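Local coordinates for oxysterol-binding protein homolog 1 (Saccharomyces cerevisiae, PDB 5H28) that carries sterols and other lipids between membranes, its ankyrin repeats, the part crystallised here, targeting it to the nucleus-vacuole junction through NVJ1, at residues I57-H62 with F104-Q108. Sequence-based numbering, arbitrary orientation.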
ATOM      1  N   ILE A  57      19.254   4.375 -12.272  1.00  7.19           N
ATOM      2  CA  ILE A  57      18.094   4.316 -11.397  1.00  7.36           C
ATOM      3  C   ILE A  57      17.631   2.867 -11.247  1.00  6.76           C
ATOM      4  O   ILE A  57      17.321   2.410 -10.141  1.00  6.87           O
ATOM      5  CB  ILE A  57      16.961   5.200 -11.952  1.00  8.20           C
ATOM      6  CG1 ILE A  57      17.391   6.665 -11.842  1.00 12.45           C
ATOM      7  CG2 ILE A  57      15.653   4.939 -11.202  1.00  8.77           C
ATOM      8  CD1 ILE A  57      16.564   7.611 -12.657  1.00 12.43           C
ATOM      9  N   LYS A  58      17.599   2.136 -12.355  1.00  6.73           N
ATOM     10  CA  LYS A  58      17.175   0.749 -12.294  1.00  8.31           C
ATOM     11  C   LYS A  58      18.104  -0.098 -11.431  1.00  7.09           C
ATOM     12  O   LYS A  58      17.642  -0.913 -10.632  1.00  6.83           O
ATOM     13  CB  LYS A  58      17.105   0.137 -13.689  1.00 10.85           C
ATOM     14  CG  LYS A  58      16.694  -1.307 -13.642  1.00 17.49           C
ATOM     15  CD  LYS A  58      16.806  -2.000 -14.969  1.00 18.97           C
ATOM     16  CE  LYS A  58      16.660  -3.496 -14.783  1.00 20.04           C
ATOM     17  NZ  LYS A  58      16.937  -4.251 -16.006  1.00 13.23           N
ATOM     18  N   GLU A  59      19.411   0.079 -11.599  1.00  7.02           N
ATOM     19  CA  GLU A  59      20.373  -0.689 -10.817  1.00  5.88           C
ATOM     20  C   GLU A  59      20.240  -0.393  -9.327  1.00  6.81           C
ATOM     21  O   GLU A  59      20.340  -1.295  -8.502  1.00  7.41           O
ATOM     22  CB  GLU A  59      21.805  -0.393 -11.267  1.00  7.62           C
ATOM     23  CG  GLU A  59      22.143  -0.832 -12.687  1.00  8.80           C
ATOM     24  CD  GLU A  59      21.952  -2.318 -12.919  1.00 11.72           C
ATOM     25  OE1 GLU A  59      22.258  -3.118 -12.012  1.00 13.59           O
ATOM     26  OE2 GLU A  59      21.510  -2.686 -14.025  1.00 13.60           O
ATOM     27  N   ILE A  60      20.022   0.873  -8.981  1.00  6.64           N
ATOM     28  CA  ILE A  60      19.870   1.248  -7.581  1.00  5.98           C
ATOM     29  C   ILE A  60      18.675   0.519  -6.970  1.00  6.13           C
ATOM     30  O   ILE A  60      18.771  -0.066  -5.893  1.00  7.11           O
ATOM     31  CB  ILE A  60      19.655   2.774  -7.441  1.00  4.99           C
ATOM     32  CG1 ILE A  60      20.963   3.512  -7.732  1.00  7.47           C
ATOM     33  CG2 ILE A  60      19.156   3.110  -6.040  1.00  6.05           C
ATOM     34  CD1 ILE A  60      20.805   5.020  -7.791  1.00  8.43           C
ATOM     35  N   VAL A  61      17.550   0.540  -7.676  1.00  6.29           N
ATOM     36  CA  VAL A  61      16.343  -0.107  -7.187  1.00  6.50           C
ATOM     37  C   VAL A  61      16.457  -1.628  -7.109  1.00  8.42           C
ATOM     38  O   VAL A  61      16.087  -2.230  -6.101  1.00  7.96           O
ATOM     39  CB  VAL A  61      15.123   0.279  -8.058  1.00  6.46           C
ATOM     40  CG1 VAL A  61      13.918  -0.568  -7.683  1.00  8.04           C
ATOM     41  CG2 VAL A  61      14.800   1.758  -7.863  1.00  7.21           C
ATOM     42  N   HIS A  62      16.980  -2.253  -8.156  1.00  9.33           N
ATOM     43  CA  HIS A  62      17.102  -3.704  -8.154  1.00  9.85           C
ATOM     44  C   HIS A  62      18.151  -4.232  -7.186  1.00 11.02           C
ATOM     45  O   HIS A  62      18.041  -5.360  -6.704  1.00 12.88           O
ATOM     46  CB  HIS A  62      17.383  -4.212  -9.568  1.00 11.93           C
ATOM     47  CG  HIS A  62      16.200  -4.119 -10.482  1.00 12.68           C
ATOM     48  ND1 HIS A  62      14.980  -4.685 -10.180  1.00 16.79           N
ATOM     49  CD2 HIS A  62      16.051  -3.529 -11.688  1.00 13.59           C
ATOM     50  CE1 HIS A  62      14.129  -4.443 -11.162  1.00 16.17           C
ATOM     51  NE2 HIS A  62      14.755  -3.743 -12.090  1.00 16.06           N
ATOM     52  N   PHE A 104       8.362   2.973 -14.383  1.00  6.75           N
ATOM     53  CA  PHE A 104       9.186   1.954 -13.744  1.00  6.33           C
ATOM     54  C   PHE A 104       8.832   1.841 -12.267  1.00  6.65           C
ATOM     55  O   PHE A 104       8.606   0.749 -11.755  1.00  7.18           O
ATOM     56  CB  PHE A 104      10.670   2.301 -13.900  1.00  8.31           C
ATOM     57  CG  PHE A 104      11.587   1.441 -13.075  1.00  9.03           C
ATOM     58  CD1 PHE A 104      11.728   0.083 -13.343  1.00 11.34           C
ATOM     59  CD2 PHE A 104      12.315   1.994 -12.024  1.00 10.12           C
ATOM     60  CE1 PHE A 104      12.579  -0.711 -12.578  1.00 10.69           C
ATOM     61  CE2 PHE A 104      13.171   1.204 -11.252  1.00 10.26           C
ATOM     62  CZ  PHE A 104      13.302  -0.150 -11.532  1.00 11.61           C
ATOM     63  N   LEU A 105       8.777   2.973 -11.578  1.00  6.83           N
ATOM     64  CA  LEU A 105       8.447   2.949 -10.162  1.00  6.63           C
ATOM     65  C   LEU A 105       7.054   2.365  -9.908  1.00  6.96           C
ATOM     66  O   LEU A 105       6.863   1.588  -8.968  1.00  6.39           O
ATOM     67  CB  LEU A 105       8.546   4.361  -9.574  1.00  6.47           C
ATOM     68  CG  LEU A 105       9.949   4.970  -9.486  1.00  6.66           C
ATOM     69  CD1 LEU A 105       9.840   6.422  -9.032  1.00  6.89           C
ATOM     70  CD2 LEU A 105      10.819   4.162  -8.527  1.00  9.89           C
ATOM     71  N   LEU A 106       6.085   2.719 -10.750  1.00  6.96           N
ATOM     72  CA  LEU A 106       4.725   2.212 -10.585  1.00  7.05           C
ATOM     73  C   LEU A 106       4.624   0.704 -10.801  1.00  6.38           C
ATOM     74  O   LEU A 106       3.642   0.087 -10.394  1.00  7.61           O
ATOM     75  CB  LEU A 106       3.759   2.945 -11.523  1.00  7.11           C
ATOM     76  CG  LEU A 106       3.449   4.388 -11.106  1.00  7.12           C
ATOM     77  CD1 LEU A 106       2.581   5.066 -12.146  1.00  9.29           C
ATOM     78  CD2 LEU A 106       2.752   4.379  -9.756  1.00  8.09           C
ATOM     79  N   ASP A 107       5.636   0.110 -11.430  1.00  9.05           N
ATOM     80  CA  ASP A 107       5.626  -1.333 -11.660  1.00 10.33           C
ATOM     81  C   ASP A 107       6.336  -2.117 -10.558  1.00 10.51           C
ATOM     82  O   ASP A 107       6.376  -3.344 -10.595  1.00 11.17           O
ATOM     83  CB  ASP A 107       6.278  -1.683 -13.003  1.00 12.03           C
ATOM     84  CG  ASP A 107       5.418  -1.299 -14.193  1.00 15.89           C
ATOM     85  OD1 ASP A 107       4.176  -1.277 -14.052  1.00 19.07           O
ATOM     86  OD2 ASP A 107       5.986  -1.035 -15.275  1.00 19.31           O
ATOM     87  N   GLN A 108       6.896  -1.420  -9.576  1.00  8.12           N
ATOM     88  CA  GLN A 108       7.607  -2.097  -8.495  1.00  7.91           C
ATOM     89  C   GLN A 108       6.676  -2.638  -7.420  1.00  7.58           C
ATOM     90  O   GLN A 108       5.686  -2.005  -7.064  1.00  8.76           O
ATOM     91  CB  GLN A 108       8.631  -1.154  -7.866  1.00  5.48           C
ATOM     92  CG  GLN A 108       9.650  -0.636  -8.862  1.00  8.14           C
ATOM     93  CD  GLN A 108      10.226  -1.748  -9.710  1.00  9.18           C
ATOM     94  OE1 GLN A 108      10.906  -2.641  -9.204  1.00 11.39           O
ATOM     95  NE2 GLN A 108       9.945  -1.708 -11.007  1.00 10.96           N
TER
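Phe104 reaches across from helix 99-106 and sets the far end of its ring against one side of helix 54-64, where Val61, His62 and Lys58 receive it. With CG anti to the backbone N (chi1 170°), the benzyl group reaches toward the neighbouring helix. Val61 comes from the opposite direction and meets the ring at its edge, CG2 lying 3.8 Å from Phe104 CE2. One turn earlier, the Lys58 side chain runs at about a right angle to that of Phe104, its CG 4.2 Å from Phe104 CZ, while the extended chain carries the ammonium group away. His62 supplies the aromatic partner in an offset edge-to-face pair, the Phe104 edge directed at the imidazole face, with planes 71° apart and His62 NE2 3.8 Å from Phe104 CE1.

Gln108 closes in from its own side of the contact. Its chain bends at chi2 (-48°), bringing CD over one face of the Phe104 ring, near its rim, and NE2 donates to Phe104 O at 2.9 Å, a nearly straight bond that enters above the carbonyl plane. Asp107 N reaches the same oxygen from the other face. Held this way, the amide presents OE1 to Val61 CG1 at 4.0 Å. Were Phe104 an alanine, Val61 and the imidazole of His62 would probably both lose the ring they pack on, leaving a gap between the two helices.

Behind the contact, Val61 also packs on Leu45 of helix 44-51. A ring and an aliphatic side chain, flanked by polar residues, thus join helices 54-64 and 99-106, the second helices of the predicted first and second ankyrin repeats, stacked as in an ankyrin-repeat solenoid.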